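Local coordinates for intracellular sulfur oxidation protein dsrF (Allochromatium vinosum, PDB 2HY5), which belongs to the DsrF/TusC family, joins DsrE and DsrH in the DsrEFH complex, and may take part in the oxidation of intracellular sulfur, at the interface of chains A and B and the interface of chains C and A. Sequence-based numbering; all coordinates share one arbitrary frame. Chains: chain A, Intracellular sulfur oxidation protein dsrF; chain B, DsrH; chain C, Putative sulfurtransferase dsrE.

Contact 1: the interface of chains A and B. Residues chain A 11, 13, 133, 135-136; chain B 98-100, 102.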
loop_
_atom_site.group_PDB
_atom_site.type_symbol
_atom_site.label_atom_id
_atom_site.label_comp_id
_atom_site.label_asym_id
_atom_site.label_seq_id
_atom_site.Cartn_x
_atom_site.Cartn_y
_atom_site.Cartn_z
ATOM N N LEU A 11 -4.711 -7.929 -15.330
ATOM C CA LEU A 11 -3.287 -7.829 -15.028
ATOM C C LEU A 11 -2.966 -8.049 -13.556
ATOM O O LEU A 11 -3.188 -7.168 -12.726
ATOM C CB LEU A 11 -2.771 -6.457 -15.465
ATOM C CG LEU A 11 -1.298 -6.125 -15.231
ATOM C CD1 LEU A 11 -0.420 -7.089 -15.999
ATOM C CD2 LEU A 11 -1.035 -4.692 -15.672
ATOM N N ARG A 13 -0.170 -8.551 -10.772
ATOM C CA ARG A 13 1.243 -8.296 -10.519
ATOM C C ARG A 13 1.674 -8.377 -9.061
ATOM O O ARG A 13 2.849 -8.174 -8.757
ATOM C CB ARG A 13 1.622 -6.915 -11.068
ATOM C CG ARG A 13 1.532 -6.797 -12.583
ATOM C CD ARG A 13 1.918 -5.394 -13.047
ATOM N NE ARG A 13 3.239 -5.010 -12.557
ATOM C CZ ARG A 13 3.462 -3.994 -11.730
ATOM N NH1 ARG A 13 2.451 -3.247 -11.299
ATOM N NH2 ARG A 13 4.695 -3.725 -11.324
ATOM N N VAL A 133 -8.230 -2.931 -19.432
ATOM C CA VAL A 133 -7.315 -3.641 -18.551
ATOM C C VAL A 133 -7.686 -3.412 -17.093
ATOM O O VAL A 133 -7.710 -2.274 -16.613
ATOM C CB VAL A 133 -5.855 -3.179 -18.762
ATOM C CG1 VAL A 133 -4.914 -4.019 -17.896
ATOM C CG2 VAL A 133 -5.474 -3.305 -20.234
ATOM N N SER A 135 -6.729 -3.604 -13.390
ATOM C CA SER A 135 -5.520 -3.605 -12.578
ATOM C C SER A 135 -5.914 -3.647 -11.109
ATOM O O SER A 135 -6.945 -3.096 -10.720
ATOM C CB SER A 135 -4.691 -2.354 -12.857
ATOM O OG SER A 135 -4.298 -2.309 -14.219
ATOM N N PHE A 136 -5.090 -4.304 -10.298
ATOM C CA PHE A 136 -5.362 -4.427 -8.871
ATOM C C PHE A 136 -4.065 -4.321 -8.077
ATOM O O PHE A 136 -3.251 -5.264 -8.158
ATOM C CB PHE A 136 -6.031 -5.772 -8.560
ATOM C CG PHE A 136 -7.101 -6.163 -9.539
ATOM C CD1 PHE A 136 -6.761 -6.748 -10.756
ATOM C CD2 PHE A 136 -8.444 -5.954 -9.247
ATOM C CE1 PHE A 136 -7.741 -7.120 -11.664
ATOM C CE2 PHE A 136 -9.434 -6.323 -10.151
ATOM C CZ PHE A 136 -9.081 -6.908 -11.362
ATOM O OXT PHE A 136 -3.869 -3.303 -7.385
ATOM N N VAL B 98 -6.301 2.396 -21.691
ATOM C CA VAL B 98 -5.510 2.881 -20.571
ATOM C C VAL B 98 -5.106 1.669 -19.746
ATOM O O VAL B 98 -5.921 0.787 -19.484
ATOM C CB VAL B 98 -6.315 3.844 -19.677
ATOM C CG1 VAL B 98 -5.416 4.403 -18.574
ATOM C CG2 VAL B 98 -6.898 4.977 -20.515
ATOM N N GLN B 99 -3.840 1.623 -19.352
ATOM C CA GLN B 99 -3.339 0.508 -18.565
ATOM C C GLN B 99 -2.656 1.053 -17.327
ATOM O O GLN B 99 -1.667 1.770 -17.428
ATOM C CB GLN B 99 -2.338 -0.311 -19.375
ATOM C CG GLN B 99 -1.910 -1.599 -18.691
ATOM C CD GLN B 99 -1.062 -2.471 -19.588
ATOM O OE1 GLN B 99 0.151 -2.297 -19.680
ATOM N NE2 GLN B 99 -1.704 -3.409 -20.274
ATOM N N ALA B 100 -3.178 0.713 -16.155
ATOM C CA ALA B 100 -2.599 1.215 -14.917
ATOM C C ALA B 100 -1.557 0.273 -14.321
ATOM O O ALA B 100 -1.800 -0.923 -14.174
ATOM C CB ALA B 100 -3.707 1.471 -13.897
ATOM N N LEU B 102 0.081 -0.250 -11.066
ATOM C CA LEU B 102 -0.024 0.094 -9.651
ATOM C C LEU B 102 1.213 -0.302 -8.847
ATOM O O LEU B 102 1.143 -1.332 -8.146
ATOM C CB LEU B 102 -1.284 -0.557 -9.061
ATOM C CG LEU B 102 -2.563 -0.175 -9.829
ATOM C CD1 LEU B 102 -3.770 -0.855 -9.205
ATOM C CD2 LEU B 102 -2.759 1.337 -9.822
ATOM O OXT LEU B 102 2.235 0.414 -8.923
HETATM O O HOH W 1 -8.390 0.035 -19.368
HETATM O O HOH W 2 -5.663 -0.672 -15.841
#
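The side-chain hydroxyl OG of A:Ser135 meets the backbone carbonyl O of B:Ala100 in a hydrogen bond of 2.9 Å, at the seam between DsrF, a DsrF/TusC-family subunit, and DsrH. It approaches in the carbonyl plane on a lone pair, with a C=O...donor angle of 130°. OG lies anti to the carbonyl carbon of its own residue (chi1 -61°), a turn that points it at chain B. Water 2 grips the same atom at 2.7 Å from OG. That water also bonds A:Val133 O at 2.7 Å and B:Ala100 N at 2.9 Å, tying the last strands of DsrF and DsrH together where they run parallel but stand too far apart to pair directly. Water 1 makes a second bridge between A:Val133 N and B:Val98 O, with 2.6 Å between the water and B:Val98 O. An alanine in place of A:Ser135 would probably deprive B:Ala100 O of this donor and leave water 2 with one partner fewer. Small residues suit this seam: B:Ala100 CB packs 4.1 Å from A:Ser135 CB without obstructing the hydroxyl. Beside them, A:Val133 and B:Gln99 cross obliquely. The glutamine CG is anti to its backbone N (chi1 -172°), and its aliphatic stem passes the CG1 branch of the valine, whose compact, branched shape offers a methyl to it. At the chain ends, the CD1 branch of B:Leu102 reaches the backbone of A:Phe136, 3.9 Å from its CA.

Contact 2: the interface of chains C and A. Residues chain C 6, 115-116, 119, 125, 127; chain A 132-136.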
loop_
_atom_site.group_PDB
_atom_site.type_symbol
_atom_site.label_atom_id
_atom_site.label_comp_id
_atom_site.label_asym_id
_atom_site.label_seq_id
_atom_site.Cartn_x
_atom_site.Cartn_y
_atom_site.Cartn_z
ATOM N N GLN C 6 -12.578 3.173 -11.715
ATOM C CA GLN C 6 -12.455 2.203 -10.638
ATOM C C GLN C 6 -11.483 2.772 -9.609
ATOM O O GLN C 6 -10.397 3.225 -9.970
ATOM C CB GLN C 6 -11.917 0.879 -11.194
ATOM C CG GLN C 6 -11.946 -0.284 -10.204
ATOM C CD GLN C 6 -11.244 -1.518 -10.751
ATOM O OE1 GLN C 6 -11.382 -1.857 -11.929
ATOM N NE2 GLN C 6 -10.519 -2.221 -9.883
ATOM N N LEU C 115 -19.288 -3.459 -12.216
ATOM C CA LEU C 115 -17.983 -2.973 -12.652
ATOM C C LEU C 115 -17.710 -3.497 -14.059
ATOM O O LEU C 115 -17.366 -2.741 -14.967
ATOM C CB LEU C 115 -16.877 -3.460 -11.709
ATOM C CG LEU C 115 -15.444 -3.205 -12.198
ATOM C CD1 LEU C 115 -15.196 -1.712 -12.316
ATOM C CD2 LEU C 115 -14.450 -3.843 -11.236
ATOM N N VAL C 116 -17.865 -4.805 -14.233
ATOM C CA VAL C 116 -17.639 -5.420 -15.534
ATOM C C VAL C 116 -18.605 -4.814 -16.544
ATOM O O VAL C 116 -18.232 -4.516 -17.679
ATOM C CB VAL C 116 -17.853 -6.944 -15.464
ATOM C CG1 VAL C 116 -17.651 -7.563 -16.839
ATOM C CG2 VAL C 116 -16.878 -7.551 -14.456
ATOM N N ALA C 119 -17.329 -1.561 -17.723
ATOM C CA ALA C 119 -16.170 -1.741 -18.591
ATOM C C ALA C 119 -16.635 -2.071 -20.002
ATOM O O ALA C 119 -15.986 -1.705 -20.985
ATOM C CB ALA C 119 -15.275 -2.861 -18.057
ATOM N N LEU C 125 -11.647 2.471 -19.440
ATOM C CA LEU C 125 -11.690 2.046 -18.045
ATOM C C LEU C 125 -10.421 2.597 -17.412
ATOM O O LEU C 125 -9.313 2.185 -17.764
ATOM C CB LEU C 125 -11.694 0.521 -17.928
ATOM C CG LEU C 125 -11.458 -0.037 -16.518
ATOM C CD1 LEU C 125 -12.608 0.343 -15.584
ATOM C CD2 LEU C 125 -11.310 -1.540 -16.609
ATOM N N VAL C 127 -8.390 3.007 -13.983
ATOM C CA VAL C 127 -8.246 2.476 -12.633
ATOM C C VAL C 127 -7.274 3.283 -11.783
ATOM O O VAL C 127 -6.176 3.624 -12.221
ATOM C CB VAL C 127 -7.760 1.009 -12.676
ATOM C CG1 VAL C 127 -7.742 0.422 -11.262
ATOM C CG2 VAL C 127 -8.661 0.189 -13.583
ATOM N N ALA A 132 -9.734 -3.197 -22.591
ATOM C CA ALA A 132 -9.829 -2.722 -21.220
ATOM C C ALA A 132 -8.914 -3.571 -20.367
ATOM O O ALA A 132 -8.825 -4.785 -20.558
ATOM C CB ALA A 132 -11.259 -2.831 -20.716
ATOM N N VAL A 133 -8.230 -2.931 -19.432
ATOM C CA VAL A 133 -7.315 -3.641 -18.551
ATOM C C VAL A 133 -7.686 -3.412 -17.093
ATOM O O VAL A 133 -7.710 -2.274 -16.613
ATOM C CB VAL A 133 -5.855 -3.179 -18.762
ATOM C CG1 VAL A 133 -4.914 -4.019 -17.896
ATOM C CG2 VAL A 133 -5.474 -3.305 -20.234
ATOM N N PHE A 134 -7.985 -4.504 -16.401
ATOM C CA PHE A 134 -8.325 -4.462 -14.991
ATOM C C PHE A 134 -7.020 -4.592 -14.226
ATOM O O PHE A 134 -6.288 -5.563 -14.406
ATOM C CB PHE A 134 -9.245 -5.627 -14.635
ATOM C CG PHE A 134 -10.636 -5.486 -15.177
ATOM C CD1 PHE A 134 -11.592 -4.761 -14.478
ATOM C CD2 PHE A 134 -10.986 -6.066 -16.392
ATOM C CE1 PHE A 134 -12.882 -4.616 -14.977
ATOM C CE2 PHE A 134 -12.277 -5.926 -16.901
ATOM C CZ PHE A 134 -13.226 -5.199 -16.192
ATOM N N SER A 135 -6.729 -3.604 -13.390
ATOM C CA SER A 135 -5.520 -3.605 -12.578
ATOM C C SER A 135 -5.914 -3.647 -11.109
ATOM O O SER A 135 -6.945 -3.096 -10.720
ATOM C CB SER A 135 -4.691 -2.354 -12.857
ATOM O OG SER A 135 -4.298 -2.309 -14.219
ATOM N N PHE A 136 -5.090 -4.304 -10.298
ATOM C CA PHE A 136 -5.362 -4.427 -8.871
ATOM C C PHE A 136 -4.065 -4.321 -8.077
ATOM O O PHE A 136 -3.251 -5.264 -8.158
ATOM C CB PHE A 136 -6.031 -5.772 -8.560
ATOM C CG PHE A 136 -7.101 -6.163 -9.539
ATOM C CD1 PHE A 136 -6.761 -6.748 -10.756
ATOM C CD2 PHE A 136 -8.444 -5.954 -9.247
ATOM C CE1 PHE A 136 -7.741 -7.120 -11.664
ATOM C CE2 PHE A 136 -9.434 -6.323 -10.151
ATOM C CZ PHE A 136 -9.081 -6.908 -11.362
ATOM O OXT PHE A 136 -3.869 -3.303 -7.385
HETATM O O HOH W 3 -8.390 0.035 -19.368
#
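A largely apolar interface, built around one aromatic side chain, joins DsrE to DsrF and holds these two related subunits side by side in the DsrEFH assembly. A:Phe134 reaches from its strand into a nest made by a helix and two strands of chain C. Its CG is anti to the carbonyl carbon (chi1 -72°), which carries the ring away from its own backbone toward the DsrE helix. C:Leu125 crosses it at about a right angle and lays its CD2 methyl over one face, 4.0 Å from the centroid of the A:Phe134 ring and offset toward the rim, a CH-pi contact. With CG anti to its backbone N (chi1 168°), the leucine extends from its strand toward the ring, and the same CD2 branch lies 3.7 Å from A:Val133 O. At the far tip of the ring, A:Phe134 CZ meets C:Ala119 CB at 3.6 Å; the single methyl of an alanine lets the ring come close to the helix. C:Leu115 runs alongside in the opposite direction, its branch point CG 4.0 Å from A:Phe134 CE1. The side chain of C:Gln6 crosses that of A:Phe134 at about a right angle, but its amide is tilted only 37° from the ring plane and places OE1 3.9 Å from A:Phe134 CD1. Farther along, the CG1 branch of C:Val127 packs 3.6 Å from A:Ser135 O. Polar linkage comes through water 3, held at 2.8 Å by C:Leu125 O and bonded on the other side to the backbone of A:Val133. The DsrE surface combines strands 2-7 and 124-128 with helix 113-121, and receives the C-terminal strand 132-135 of DsrF; the centre of this contact lies about 13 Å from C:Cys78, the likely persulfide-carrying cysteine.

The C-alpha centres of contact 1 and contact 2 lie about 7 Å apart, because both use strand 132-135 of DsrF and its terminal residue: A:Val133, A:Ser135 and A:Phe136 belong to both. Water 1 of contact 1 and water 3 of contact 2 are the same molecule, so one water joins backbone groups of all three chains. Strands 97-101 of DsrH and 124-128 of DsrE also close their subunits' folds, so three C-terminal strands converge at the middle of the trimeric unit. A shift of the DsrF strand would therefore probably be felt by both partners.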